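Local coordinates for polysaccharide deacetylase-like protein (Bacillus anthracis, PDB 4V33), which is a putative zinc-binding polysaccharide deacetylase required, with a second such protein, for osmotic stability and cell-shape maintenance, at residues Q76-T82 / E116-I122; K161-V165 / R345-T349; K175-D179 / L221-F226; T183-F187 / P228-Y233. All blocks are in the same frame, centred on the assembly; numbering follows the deposited sequence.

Interaction 1. Residues Q76-T82 / E116-I122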
loop_
_atom_site.group_PDB
_atom_site.type_symbol
_atom_site.label_atom_id
_atom_site.label_comp_id
_atom_site.label_asym_id
_atom_site.label_seq_id
_atom_site.Cartn_x
_atom_site.Cartn_y
_atom_site.Cartn_z
ATOM N N GLN A 76 -12.028 -27.991 13.468
ATOM C CA GLN A 76 -11.717 -26.738 14.147
ATOM C C GLN A 76 -10.861 -25.872 13.259
ATOM O O GLN A 76 -9.827 -26.317 12.763
ATOM C CB GLN A 76 -11.006 -26.997 15.477
ATOM C CG GLN A 76 -11.849 -27.822 16.436
ATOM C CD GLN A 76 -11.275 -27.886 17.838
ATOM O OE1 GLN A 76 -10.137 -27.483 18.080
ATOM N NE2 GLN A 76 -12.063 -28.404 18.766
ATOM N N TYR A 77 -11.304 -24.634 13.055
ATOM C CA TYR A 77 -10.590 -23.686 12.213
ATOM C C TYR A 77 -9.876 -22.666 13.078
ATOM O O TYR A 77 -10.521 -21.850 13.742
ATOM C CB TYR A 77 -11.562 -22.934 11.301
ATOM C CG TYR A 77 -12.372 -23.788 10.351
ATOM C CD1 TYR A 77 -11.889 -24.100 9.091
ATOM C CD2 TYR A 77 -13.634 -24.247 10.704
ATOM C CE1 TYR A 77 -12.635 -24.865 8.199
ATOM C CE2 TYR A 77 -14.395 -25.014 9.815
ATOM C CZ TYR A 77 -13.882 -25.317 8.566
ATOM O OH TYR A 77 -14.617 -26.072 7.673
ATOM N N LYS A 78 -8.548 -22.708 13.076
ATOM C CA LYS A 78 -7.770 -21.703 13.784
ATOM C C LYS A 78 -7.561 -20.545 12.821
ATOM O O LYS A 78 -7.025 -20.730 11.727
ATOM C CB LYS A 78 -6.417 -22.254 14.234
ATOM C CG LYS A 78 -5.583 -21.227 15.003
ATOM C CD LYS A 78 -4.156 -21.710 15.243
ATOM C CE LYS A 78 -4.132 -22.880 16.202
ATOM N NZ LYS A 78 -2.728 -23.291 16.536
ATOM N N ILE A 79 -8.002 -19.362 13.225
ATOM C CA ILE A 79 -7.999 -18.218 12.322
ATOM C C ILE A 79 -7.379 -17.016 13.005
ATOM O O ILE A 79 -7.636 -16.748 14.188
ATOM C CB ILE A 79 -9.428 -17.862 11.862
ATOM C CG1 ILE A 79 -10.080 -19.076 11.192
ATOM C CG2 ILE A 79 -9.412 -16.669 10.907
ATOM C CD1 ILE A 79 -11.484 -18.826 10.680
ATOM N N TRP A 80 -6.539 -16.305 12.260
ATOM C CA TRP A 80 -5.997 -15.044 12.734
ATOM C C TRP A 80 -5.755 -14.101 11.576
ATOM O O TRP A 80 -5.622 -14.523 10.427
ATOM C CB TRP A 80 -4.698 -15.251 13.515
ATOM C CG TRP A 80 -3.512 -15.691 12.705
ATOM C CD1 TRP A 80 -2.512 -14.897 12.216
ATOM C CD2 TRP A 80 -3.176 -17.032 12.335
ATOM N NE1 TRP A 80 -1.584 -15.664 11.552
ATOM C CE2 TRP A 80 -1.968 -16.977 11.613
ATOM C CE3 TRP A 80 -3.783 -18.277 12.542
ATOM C CZ2 TRP A 80 -1.356 -18.117 11.092
ATOM C CZ3 TRP A 80 -3.173 -19.408 12.025
ATOM C CH2 TRP A 80 -1.974 -19.317 11.307
ATOM N N ARG A 81 -5.696 -12.812 11.888
ATOM C CA ARG A 81 -5.322 -11.821 10.890
ATOM C C ARG A 81 -3.819 -11.771 10.813
ATOM O O ARG A 81 -3.158 -11.581 11.829
ATOM C CB ARG A 81 -5.805 -10.446 11.314
ATOM C CG ARG A 81 -7.258 -10.242 11.131
ATOM C CD ARG A 81 -7.663 -8.813 11.412
ATOM N NE ARG A 81 -7.185 -7.861 10.412
ATOM C CZ ARG A 81 -6.260 -6.935 10.645
ATOM N NH1 ARG A 81 -5.695 -6.849 11.838
ATOM N NH2 ARG A 81 -5.899 -6.093 9.686
ATOM N N THR A 82 -3.286 -11.911 9.606
ATOM C CA THR A 82 -1.844 -11.866 9.400
ATOM C C THR A 82 -1.225 -10.627 10.050
ATOM O O THR A 82 -0.175 -10.708 10.698
ATOM C CB THR A 82 -1.528 -11.893 7.909
ATOM O OG1 THR A 82 -2.017 -13.126 7.362
ATOM C CG2 THR A 82 -0.032 -11.790 7.669
ATOM N N GLU A 116 -5.816 -9.920 5.119
ATOM C CA GLU A 116 -5.610 -11.362 5.016
ATOM C C GLU A 116 -5.824 -12.060 6.358
ATOM O O GLU A 116 -5.278 -11.653 7.394
ATOM C CB GLU A 116 -4.203 -11.657 4.506
ATOM C CG GLU A 116 -3.921 -13.136 4.246
ATOM C CD GLU A 116 -2.468 -13.374 3.911
ATOM O OE1 GLU A 116 -1.634 -13.378 4.838
ATOM O OE2 GLU A 116 -2.151 -13.533 2.718
ATOM N N PHE A 117 -6.638 -13.104 6.322
ATOM C CA PHE A 117 -6.848 -13.971 7.473
ATOM C C PHE A 117 -6.297 -15.346 7.126
ATOM O O PHE A 117 -6.666 -15.921 6.107
ATOM C CB PHE A 117 -8.341 -14.108 7.773
ATOM C CG PHE A 117 -8.995 -12.842 8.258
ATOM C CD1 PHE A 117 -9.317 -11.821 7.371
ATOM C CD2 PHE A 117 -9.321 -12.690 9.596
ATOM C CE1 PHE A 117 -9.938 -10.666 7.814
ATOM C CE2 PHE A 117 -9.956 -11.540 10.044
ATOM C CZ PHE A 117 -10.249 -10.518 9.152
ATOM N N GLN A 118 -5.419 -15.876 7.974
ATOM C CA GLN A 118 -4.934 -17.242 7.795
ATOM C C GLN A 118 -5.854 -18.241 8.487
ATOM O O GLN A 118 -6.459 -17.927 9.517
ATOM C CB GLN A 118 -3.490 -17.369 8.295
ATOM C CG GLN A 118 -2.536 -16.569 7.410
ATOM C CD GLN A 118 -1.081 -16.720 7.779
ATOM O OE1 GLN A 118 -0.554 -17.833 7.843
ATOM N NE2 GLN A 118 -0.412 -15.596 8.011
ATOM N N ILE A 119 -5.975 -19.428 7.894
ATOM C CA ILE A 119 -6.870 -20.466 8.385
ATOM C C ILE A 119 -6.114 -21.792 8.452
ATOM O O ILE A 119 -5.574 -22.250 7.448
ATOM C CB ILE A 119 -8.097 -20.649 7.453
ATOM C CG1 ILE A 119 -8.819 -19.315 7.231
ATOM C CG2 ILE A 119 -9.051 -21.708 8.027
ATOM C CD1 ILE A 119 -9.833 -19.342 6.086
ATOM N N GLU A 120 -6.069 -22.400 9.636
ATOM C CA GLU A 120 -5.518 -23.745 9.795
ATOM C C GLU A 120 -6.618 -24.645 10.308
ATOM O O GLU A 120 -7.178 -24.393 11.375
ATOM C CB GLU A 120 -4.389 -23.782 10.820
ATOM C CG GLU A 120 -3.139 -23.014 10.490
ATOM C CD GLU A 120 -2.066 -23.226 11.555
ATOM O OE1 GLU A 120 -2.384 -23.814 12.620
ATOM O OE2 GLU A 120 -0.912 -22.819 11.327
ATOM N N ALA A 121 -6.912 -25.707 9.568
ATOM C CA ALA A 121 -7.978 -26.619 9.960
ATOM C C ALA A 121 -7.435 -27.933 10.494
ATOM O O ALA A 121 -6.509 -28.507 9.927
ATOM C CB ALA A 121 -8.893 -26.884 8.788
ATOM N N ILE A 122 -8.021 -28.396 11.593
ATOM C CA ILE A 122 -7.772 -29.737 12.103
ATOM C C ILE A 122 -9.099 -30.452 12.249
ATOM O O ILE A 122 -10.144 -29.815 12.361
ATOM C CB ILE A 122 -7.032 -29.738 13.470
ATOM C CG1 ILE A 122 -7.920 -29.180 14.589
ATOM C CG2 ILE A 122 -5.703 -29.001 13.364
ATOM C CD1 ILE A 122 -7.268 -29.229 15.966
HETATM O O HOH W 1 -0.841 -23.940 14.829
#
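Six backbone hydrogen bonds join strands 76-81 and 116-122 as an antiparallel pair, two each at Gln-76/Ile-122, Lys-78/Glu-120 and Trp-80/Gln-118, from Lys-78 N to Glu-120 O at 2.8 Å to Trp-80 N to Gln-118 O at 3.2 Å. A seventh, Thr-82 N to Glu-116 O (3.0 Å), continues the series. Apolar contacts gather on the face of Tyr-77, Ile-79, Phe-117, Ile-119 and Ala-121, for example Tyr-77 CD1 to Ile-119 CG2 at 3.9 Å. These are central strands of the four-stranded sheet of the fibronectin type III domain, and this face packs into its sandwich core against strands 60-66 and 103-106. On the other face, Lys-78 NZ and Glu-120 OE1 form a long salt bridge (4.0 Å) that water 1 also spans, while Glu-120 OE2 meets Lys-86. Gln-118 CB makes a CH-pi contact over the Trp-80 six-membered ring, 3.7 Å from its centroid. At one end, Thr-82 OG1 donates to Glu-116 OE1 (2.6 Å) and accepts from Gln-118 NE2 (3.0 Å).

Interaction 2. Residues K161-V165 / R345-T349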
loop_
_atom_site.group_PDB
_atom_site.type_symbol
_atom_site.label_atom_id
_atom_site.label_comp_id
_atom_site.label_asym_id
_atom_site.label_seq_id
_atom_site.Cartn_x
_atom_site.Cartn_y
_atom_site.Cartn_z
ATOM N N LYS A 161 1.258 28.415 -3.544
ATOM C CA LYS A 161 0.991 28.286 -2.111
ATOM C C LYS A 161 0.369 26.955 -1.697
ATOM O O LYS A 161 0.821 26.322 -0.744
ATOM C CB LYS A 161 0.105 29.448 -1.656
ATOM C CG LYS A 161 -0.168 29.499 -0.168
ATOM C CD LYS A 161 -0.918 30.789 0.148
ATOM C CE LYS A 161 -1.342 30.883 1.586
ATOM N NZ LYS A 161 -2.079 32.168 1.771
ATOM N N ASP A 162 -0.657 26.528 -2.424
ATOM C CA ASP A 162 -1.375 25.301 -2.087
ATOM C C ASP A 162 -0.470 24.069 -2.028
ATOM O O ASP A 162 -0.746 23.113 -1.301
ATOM C CB ASP A 162 -2.521 25.071 -3.079
ATOM C CG ASP A 162 -3.204 23.738 -2.875
ATOM O OD1 ASP A 162 -3.891 23.560 -1.848
ATOM O OD2 ASP A 162 -3.049 22.849 -3.740
ATOM N N LEU A 163 0.619 24.108 -2.793
ATOM C CA LEU A 163 1.522 22.968 -2.890
ATOM C C LEU A 163 2.592 22.945 -1.802
ATOM O O LEU A 163 3.464 22.077 -1.816
ATOM C CB LEU A 163 2.188 22.942 -4.266
ATOM C CG LEU A 163 1.219 22.786 -5.438
ATOM C CD1 LEU A 163 1.992 22.773 -6.755
ATOM C CD2 LEU A 163 0.394 21.531 -5.293
ATOM N N PHE A 164 2.531 23.894 -0.866
ATOM C CA PHE A 164 3.456 23.921 0.269
ATOM C C PHE A 164 2.806 23.449 1.556
ATOM O O PHE A 164 1.828 24.038 2.004
ATOM C CB PHE A 164 3.974 25.335 0.515
ATOM C CG PHE A 164 4.979 25.801 -0.499
ATOM C CD1 PHE A 164 4.578 26.162 -1.766
ATOM C CD2 PHE A 164 6.325 25.879 -0.171
ATOM C CE1 PHE A 164 5.510 26.596 -2.710
ATOM C CE2 PHE A 164 7.259 26.312 -1.108
ATOM C CZ PHE A 164 6.846 26.667 -2.372
ATOM N N VAL A 165 3.365 22.411 2.163
ATOM C CA VAL A 165 2.996 22.021 3.528
ATOM C C VAL A 165 4.197 22.328 4.421
ATOM O O VAL A 165 5.317 21.945 4.112
ATOM C CB VAL A 165 2.600 20.529 3.591
ATOM C CG1 VAL A 165 2.483 20.031 5.039
ATOM C CG2 VAL A 165 1.297 20.301 2.834
ATOM N N ARG A 345 -4.927 14.194 -1.927
ATOM C CA ARG A 345 -4.148 15.427 -1.985
ATOM C C ARG A 345 -4.093 16.106 -0.619
ATOM O O ARG A 345 -5.126 16.319 0.007
ATOM C CB ARG A 345 -4.774 16.376 -3.004
ATOM C CG ARG A 345 -4.098 17.728 -3.091
ATOM C CD ARG A 345 -4.777 18.628 -4.136
ATOM N NE ARG A 345 -4.601 18.153 -5.506
ATOM C CZ ARG A 345 -3.529 18.404 -6.251
ATOM N NH1 ARG A 345 -2.515 19.100 -5.753
ATOM N NH2 ARG A 345 -3.464 17.940 -7.498
ATOM N N ILE A 346 -2.885 16.412 -0.154
ATOM C CA ILE A 346 -2.737 17.245 1.034
ATOM C C ILE A 346 -2.467 18.693 0.621
ATOM O O ILE A 346 -1.659 18.953 -0.272
ATOM C CB ILE A 346 -1.631 16.729 1.974
ATOM C CG1 ILE A 346 -1.879 15.256 2.336
ATOM C CG2 ILE A 346 -1.557 17.604 3.228
ATOM C CD1 ILE A 346 -3.294 14.953 2.827
ATOM N N HIS A 347 -3.167 19.631 1.257
ATOM C CA HIS A 347 -3.095 21.044 0.902
ATOM C C HIS A 347 -2.318 21.850 1.935
ATOM O O HIS A 347 -2.181 21.438 3.086
ATOM C CB HIS A 347 -4.502 21.637 0.856
ATOM C CG HIS A 347 -5.402 20.991 -0.149
ATOM N ND1 HIS A 347 -5.509 21.449 -1.446
ATOM C CD2 HIS A 347 -6.255 19.945 -0.044
ATOM C CE1 HIS A 347 -6.386 20.705 -2.098
ATOM N NE2 HIS A 347 -6.849 19.783 -1.273
ATOM N N HIS A 348 -1.851 23.023 1.519
ATOM C CA HIS A 348 -1.242 23.985 2.436
ATOM C C HIS A 348 -2.097 24.215 3.681
ATOM O O HIS A 348 -1.577 24.362 4.791
ATOM C CB HIS A 348 -1.037 25.319 1.713
ATOM C CG HIS A 348 -0.457 26.394 2.580
ATOM N ND1 HIS A 348 0.870 26.412 2.959
ATOM C CD2 HIS A 348 -1.020 27.492 3.133
ATOM C CE1 HIS A 348 1.095 27.479 3.708
ATOM N NE2 HIS A 348 -0.037 28.149 3.833
ATOM N N THR A 349 -3.410 24.246 3.488
ATOM C CA THR A 349 -4.349 24.556 4.572
ATOM C C THR A 349 -4.849 23.339 5.364
ATOM O O THR A 349 -5.607 23.504 6.326
ATOM C CB THR A 349 -5.597 25.274 4.029
ATOM O OG1 THR A 349 -6.244 24.435 3.058
ATOM C CG2 THR A 349 -5.225 26.605 3.384
HETATM O O HOH W 2 0.516 20.590 -0.674
HETATM O O HOH W 3 -4.285 25.174 0.363
HETATM O O HOH W 4 -2.111 20.251 -3.086
#
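This is a polar contact, part direct and part water-mediated, between the 3-10 turn and short strand of 161-165 and the loop leaving strand 341-345, which belongs to the parallel sheet of the deacetylase domain. Asp-162 O accepts from His-348 N (3.0 Å) and Asp-162 OD1 from His-347 ND1 (2.7 Å), so backbone and carboxylate hold successive residues of the loop. His-348 ND1 donates to Phe-164 O at 2.7 Å, and Lys-161 CG lies over the face of the same imidazole, 4.1 Å from its centroid, in a CH-pi contact. Water 2 links Asp-162 O with Ile-346 O; water 4 joins Asp-162 OD2, Arg-345 NH1 and Ile-346 O. At 4.3 Å, Asp-162 OD2 and Arg-345 NH1 are beyond a salt bridge, with OD2 well out of the guanidinium plane. Val-165 CG2 touches Ile-346 CG2 at 3.9 Å. The side chain of Leu-163 lies about 7 Å from the bound zinc. Strand 164-165 pairs with 151-152, Ile-346 rests on strand 146-149, and Val-165 and Ile-346 both touch helix 167-179.

Interaction 3. Residues K175-D179 / L221-F226. With EDO (1,2-ethanediol), chain G; ACT (acetate ion), chain E.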
loop_
_atom_site.group_PDB
_atom_site.type_symbol
_atom_site.label_atom_id
_atom_site.label_comp_id
_atom_site.label_asym_id
_atom_site.label_seq_id
_atom_site.Cartn_x
_atom_site.Cartn_y
_atom_site.Cartn_z
ATOM N N LYS A 175 3.125 12.385 12.642
ATOM C CA LYS A 175 2.958 11.972 14.032
ATOM C C LYS A 175 1.587 11.337 14.225
ATOM O O LYS A 175 1.434 10.395 15.015
ATOM C CB LYS A 175 3.135 13.163 14.984
ATOM C CG LYS A 175 3.052 12.793 16.457
ATOM C CD LYS A 175 3.327 13.997 17.337
ATOM C CE LYS A 175 3.420 13.618 18.815
ATOM N NZ LYS A 175 2.113 13.189 19.386
ATOM N N TYR A 176 0.589 11.846 13.507
ATOM C CA TYR A 176 -0.733 11.227 13.548
ATOM C C TYR A 176 -0.658 9.773 13.065
ATOM O O TYR A 176 -1.241 8.878 13.680
ATOM C CB TYR A 176 -1.769 12.030 12.745
ATOM C CG TYR A 176 -3.150 11.410 12.807
ATOM C CD1 TYR A 176 -3.533 10.445 11.889
ATOM C CD2 TYR A 176 -4.054 11.766 13.800
ATOM C CE1 TYR A 176 -4.782 9.846 11.952
ATOM C CE2 TYR A 176 -5.310 11.174 13.867
ATOM C CZ TYR A 176 -5.663 10.219 12.934
ATOM O OH TYR A 176 -6.906 9.621 12.994
ATOM N N LEU A 177 0.067 9.538 11.976
ATOM C CA LEU A 177 0.236 8.175 11.479
ATOM C C LEU A 177 0.927 7.298 12.529
ATOM O O LEU A 177 0.527 6.145 12.773
ATOM C CB LEU A 177 1.031 8.181 10.172
ATOM C CG LEU A 177 0.394 8.960 9.025
ATOM C CD1 LEU A 177 1.234 8.808 7.760
ATOM C CD2 LEU A 177 -1.023 8.466 8.785
ATOM N N LYS A 178 1.969 7.847 13.147
ATOM C CA LYS A 178 2.743 7.133 14.162
ATOM C C LYS A 178 1.888 6.773 15.362
ATOM O O LYS A 178 1.956 5.650 15.867
ATOM C CB LYS A 178 3.935 7.980 14.619
ATOM C CG LYS A 178 4.806 7.343 15.697
ATOM C CD LYS A 178 6.020 8.214 15.997
ATOM C CE LYS A 178 6.894 7.584 17.082
ATOM N NZ LYS A 178 8.131 8.380 17.337
ATOM N N ASP A 179 1.078 7.727 15.817
ATOM C CA ASP A 179 0.262 7.539 17.007
ATOM C C ASP A 179 -0.973 6.664 16.800
ATOM O O ASP A 179 -1.588 6.218 17.775
ATOM C CB ASP A 179 -0.179 8.896 17.562
ATOM C CG ASP A 179 0.969 9.691 18.128
ATOM O OD1 ASP A 179 2.053 9.103 18.326
ATOM O OD2 ASP A 179 0.779 10.899 18.380
ATOM N N LEU A 221 11.084 11.018 13.628
ATOM C CA LEU A 221 9.959 10.244 14.146
ATOM C C LEU A 221 10.259 8.751 14.208
ATOM O O LEU A 221 9.652 8.015 14.989
ATOM C CB LEU A 221 8.699 10.503 13.313
ATOM C CG LEU A 221 8.144 11.927 13.430
ATOM C CD1 LEU A 221 6.936 12.124 12.523
ATOM C CD2 LEU A 221 7.791 12.244 14.873
ATOM N N LYS A 222 11.196 8.312 13.373
ATOM C CA LYS A 222 11.605 6.917 13.351
ATOM C C LYS A 222 12.151 6.492 14.707
ATOM O O LYS A 222 12.970 7.193 15.304
ATOM C CB LYS A 222 12.652 6.689 12.257
ATOM C CG LYS A 222 13.179 5.259 12.175
ATOM C CD LYS A 222 14.068 5.095 10.945
ATOM C CE LYS A 222 14.722 3.722 10.898
ATOM N NZ LYS A 222 13.724 2.630 10.748
ATOM N N ASP A 223 11.676 5.350 15.197
ATOM C CA ASP A 223 12.188 4.772 16.440
ATOM C C ASP A 223 11.969 3.259 16.465
ATOM O O ASP A 223 11.714 2.658 15.420
ATOM C CB ASP A 223 11.591 5.461 17.678
ATOM C CG ASP A 223 10.080 5.289 17.799
ATOM O OD1 ASP A 223 9.500 4.362 17.193
ATOM O OD2 ASP A 223 9.467 6.087 18.536
ATOM N N ASP A 224 12.056 2.646 17.646
ATOM C CA ASP A 224 11.937 1.193 17.744
ATOM C C ASP A 224 10.593 0.637 17.272
ATOM O O ASP A 224 10.504 -0.526 16.879
ATOM C CB ASP A 224 12.224 0.716 19.171
ATOM C CG ASP A 224 13.643 1.011 19.609
ATOM O OD1 ASP A 224 14.466 1.390 18.749
ATOM O OD2 ASP A 224 13.938 0.857 20.815
ATOM N N THR A 225 9.553 1.462 17.309
ATOM C CA THR A 225 8.223 1.026 16.895
ATOM C C THR A 225 7.838 1.545 15.507
ATOM O O THR A 225 7.303 0.803 14.679
ATOM C CB THR A 225 7.154 1.451 17.924
ATOM O OG1 THR A 225 7.209 2.870 18.119
ATOM C CG2 THR A 225 7.395 0.757 19.257
ATOM N N PHE A 226 8.132 2.814 15.254
ATOM C CA PHE A 226 7.721 3.478 14.015
ATOM C C PHE A 226 8.824 3.402 12.957
ATOM O O PHE A 226 9.907 3.955 13.145
ATOM C CB PHE A 226 7.369 4.935 14.331
ATOM C CG PHE A 226 6.733 5.688 13.194
ATOM C CD1 PHE A 226 5.512 5.294 12.669
ATOM C CD2 PHE A 226 7.333 6.831 12.685
ATOM C CE1 PHE A 226 4.919 6.008 11.624
ATOM C CE2 PHE A 226 6.745 7.551 11.651
ATOM C CZ PHE A 226 5.533 7.140 11.125
HETATM C C1 EDO G . 4.894 1.638 11.544
HETATM O O1 EDO G . 6.217 1.100 11.605
HETATM C C2 EDO G . 4.835 2.750 10.495
HETATM O O2 EDO G . 5.204 2.236 9.220
HETATM C C ACT E . -7.474 6.194 12.563
HETATM O O ACT E . -6.971 7.114 11.886
HETATM O OXT ACT E . -7.391 5.052 12.068
HETATM C CH3 ACT E . -8.138 6.449 13.885
#
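An Asx turn, closing the link from helix 211-221 to strand 230-234, is fastened here to the C-terminal end of helix 167-179. Asp-223 OD1 accepts from Thr-225 N (2.9 Å), Phe-226 N (2.8 Å) and Thr-225 OG1 (2.9 Å), and Asp-223 N returns a bond to Phe-226 O (3.0 Å). That leaves OD2 facing the helix: Lys-178 NZ forms a salt bridge with Asp-223 OD2 at 2.9 Å and donates to Leu-221 O, 2.8 Å away, near the end of helix 211-221. The fully extended lysine chain lies across the Phe-226 ring, with Lys-178 CB 3.6 Å from the ring centroid and 10° off its normal, a CH-pi contact. Leu-221 CD1 reaches Lys-175 N at 3.8 Å. Lys-175 NZ itself bridges to Asp-179 OD2 (2.8 Å) one helical turn on. A 1,2-ethanediol, probably from the crystallisation liquor, lies beside Phe-226 and Thr-225, its O1 3.3 Å from Thr-225 O. Leu-177 and, from the loop, Phe-226 both touch Leu-184; the helix packed outside strand 183-185 is consistent with this family's beta/alpha barrel.

Interaction 4. Residues T183-F187 / P228-Y233. With EDO (1,2-ethanediol), chain G.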
loop_
_atom_site.group_PDB
_atom_site.type_symbol
_atom_site.label_atom_id
_atom_site.label_comp_id
_atom_site.label_asym_id
_atom_site.label_seq_id
_atom_site.Cartn_x
_atom_site.Cartn_y
_atom_site.Cartn_z
ATOM N N THR A 183 0.676 1.652 8.996
ATOM C CA THR A 183 1.890 1.034 8.487
ATOM C C THR A 183 2.258 1.708 7.169
ATOM O O THR A 183 1.567 1.556 6.154
ATOM C CB THR A 183 1.719 -0.489 8.254
ATOM O OG1 THR A 183 1.261 -1.116 9.455
ATOM C CG2 THR A 183 3.046 -1.117 7.833
ATOM N N LEU A 184 3.338 2.478 7.195
ATOM C CA LEU A 184 3.793 3.167 5.988
ATOM C C LEU A 184 4.471 2.165 5.063
ATOM O O LEU A 184 5.284 1.344 5.504
ATOM C CB LEU A 184 4.739 4.316 6.347
ATOM C CG LEU A 184 4.081 5.626 6.818
ATOM C CD1 LEU A 184 3.293 5.484 8.127
ATOM C CD2 LEU A 184 5.134 6.722 6.956
ATOM N N LEU A 185 4.106 2.223 3.788
ATOM C CA LEU A 185 4.623 1.303 2.786
ATOM C C LEU A 185 5.123 2.043 1.561
ATOM O O LEU A 185 4.781 3.208 1.332
ATOM C CB LEU A 185 3.534 0.327 2.330
ATOM C CG LEU A 185 2.963 -0.621 3.383
ATOM C CD1 LEU A 185 1.837 -1.443 2.768
ATOM C CD2 LEU A 185 4.052 -1.525 3.954
ATOM N N THR A 186 5.935 1.344 0.776
ATOM C CA THR A 186 6.317 1.791 -0.563
ATOM C C THR A 186 5.985 0.659 -1.528
ATOM O O THR A 186 5.620 -0.430 -1.092
ATOM C CB THR A 186 7.816 2.153 -0.649
ATOM O OG1 THR A 186 8.619 1.045 -0.212
ATOM C CG2 THR A 186 8.115 3.365 0.225
ATOM N N PHE A 187 6.124 0.877 -2.832
ATOM C CA PHE A 187 5.617 -0.103 -3.795
ATOM C C PHE A 187 6.376 -1.430 -3.824
ATOM O O PHE A 187 5.855 -2.429 -4.308
ATOM C CB PHE A 187 5.484 0.522 -5.197
ATOM C CG PHE A 187 4.353 1.498 -5.285
ATOM C CD1 PHE A 187 3.039 1.045 -5.328
ATOM C CD2 PHE A 187 4.589 2.869 -5.252
ATOM C CE1 PHE A 187 1.982 1.933 -5.368
ATOM C CE2 PHE A 187 3.533 3.770 -5.290
ATOM C CZ PHE A 187 2.227 3.304 -5.348
ATOM N N PRO A 228 9.181 4.516 9.388
ATOM C CA PRO A 228 8.571 5.214 8.258
ATOM C C PRO A 228 9.303 4.967 6.953
ATOM O O PRO A 228 10.528 4.818 6.928
ATOM C CB PRO A 228 8.704 6.687 8.650
ATOM C CG PRO A 228 9.958 6.714 9.499
ATOM C CD PRO A 228 9.930 5.424 10.276
ATOM N N VAL A 229 8.523 4.906 5.879
ATOM C CA VAL A 229 9.055 4.907 4.520
ATOM C C VAL A 229 8.185 5.818 3.665
ATOM O O VAL A 229 7.066 6.162 4.051
ATOM C CB VAL A 229 9.097 3.494 3.894
ATOM C CG1 VAL A 229 10.105 2.611 4.624
ATOM C CG2 VAL A 229 7.714 2.869 3.894
ATOM N N ALA A 230 8.699 6.223 2.507
ATOM C CA ALA A 230 7.945 7.079 1.607
ATOM C C ALA A 230 8.479 6.960 0.194
ATOM O O ALA A 230 9.597 6.486 -0.014
ATOM C CB ALA A 230 8.020 8.550 2.069
ATOM N N THR A 231 7.669 7.393 -0.767
ATOM C CA THR A 231 8.045 7.370 -2.182
ATOM C C THR A 231 8.273 8.796 -2.675
ATOM O O THR A 231 7.459 9.683 -2.427
ATOM C CB THR A 231 6.925 6.745 -3.025
ATOM O OG1 THR A 231 6.727 5.384 -2.614
ATOM C CG2 THR A 231 7.268 6.778 -4.512
ATOM N N GLU A 232 9.390 9.010 -3.366
ATOM C CA GLU A 232 9.661 10.284 -4.009
ATOM C C GLU A 232 9.578 10.045 -5.503
ATOM O O GLU A 232 10.278 9.179 -6.024
ATOM C CB GLU A 232 11.069 10.768 -3.659
ATOM C CG GLU A 232 11.486 12.044 -4.399
ATOM C CD GLU A 232 10.740 13.254 -3.889
ATOM O OE1 GLU A 232 10.905 13.568 -2.686
ATOM O OE2 GLU A 232 9.982 13.871 -4.674
ATOM N N TYR A 233 8.716 10.789 -6.187
ATOM C CA TYR A 233 8.642 10.697 -7.637
ATOM C C TYR A 233 9.484 11.823 -8.230
ATOM O O TYR A 233 9.080 12.980 -8.231
ATOM C CB TYR A 233 7.203 10.834 -8.103
ATOM C CG TYR A 233 6.234 9.727 -7.718
ATOM C CD1 TYR A 233 6.299 8.472 -8.319
ATOM C CD2 TYR A 233 5.210 9.967 -6.803
ATOM C CE1 TYR A 233 5.378 7.473 -8.002
ATOM C CE2 TYR A 233 4.285 8.984 -6.483
ATOM C CZ TYR A 233 4.368 7.751 -7.097
ATOM O OH TYR A 233 3.443 6.784 -6.795
HETATM C C1 EDO G . 4.894 1.638 11.544
HETATM O O1 EDO G . 6.217 1.100 11.605
HETATM C C2 EDO G . 4.835 2.750 10.495
HETATM O O2 EDO G . 5.204 2.236 9.220
HETATM O O HOH W 5 4.686 5.491 2.970
HETATM O O HOH W 6 4.956 5.363 -0.502
HETATM O O HOH W 7 7.596 3.095 -4.007
#
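No direct hydrogen bond joins 183-187 to 228-233, although their backbones run close, with Leu-184 CA 5.7 Å from Pro-228 CA; three waters bridge the gap instead. Water 5 lies 2.8 Å from Leu-185 O and 2.7 Å from Val-229 O. Water 6 lies 2.8 Å from both Leu-185 O and Thr-231 OG1. Water 7 accepts from Phe-187 N at 2.9 Å and also hydrogen-bonds Thr-231 OG1 at 2.8 Å, so this one hydroxyl serves two waters. The end-to-end directions of 184-187 and 228-233 differ by 39°, and each strand takes parallel partners elsewhere. Strands 183-185 and 230-234 both pair with 199-206 in the parallel sheet of the deacetylase domain, consistent with the distorted beta/alpha barrel of the polysaccharide deacetylase family, and 230-234 also pairs with 259-263. Apolar side chains also meet across the two segments. Val-229 CG2 sits 3.3 Å from Leu-184 O and 3.7 Å from Thr-186 CG2, and Leu-184 CD2 meets Pro-228 CB at 4.0 Å. Val-229 N, buried here, has no hydrogen-bonding partner in the model. Further along, Phe-187 CE2 approaches Tyr-233 OH at 3.4 Å, among side chains of strands 199-206 and 298-300; the Phe-187 ring also stacks on Phe-320. At the other end, Leu-184 N donates to O2 of the bound 1,2-ethanediol (2.8 Å).

Interaction 1 comes first, closing a loop of 33 residues between strands 74-81 and 115-124 before the others open, in the N-terminal fibronectin type III domain; the remaining three lie in the deacetylase domain. Interaction 2 brings residues 161-165 to 345-349 and so closes a loop of about 180 residues containing interactions 3 and 4. Those two cross: 175-179 and 183-187 come first, then 221-226 and 228-233, so the end of helix 167-179 meets the loop after helix 211-221, and the strand that follows each faces the other. They touch where Leu-184 packs on Leu-177 and Phe-226, and they share one ethanediol. Interactions 1 and 2 lie on opposite sides of the chain's centre.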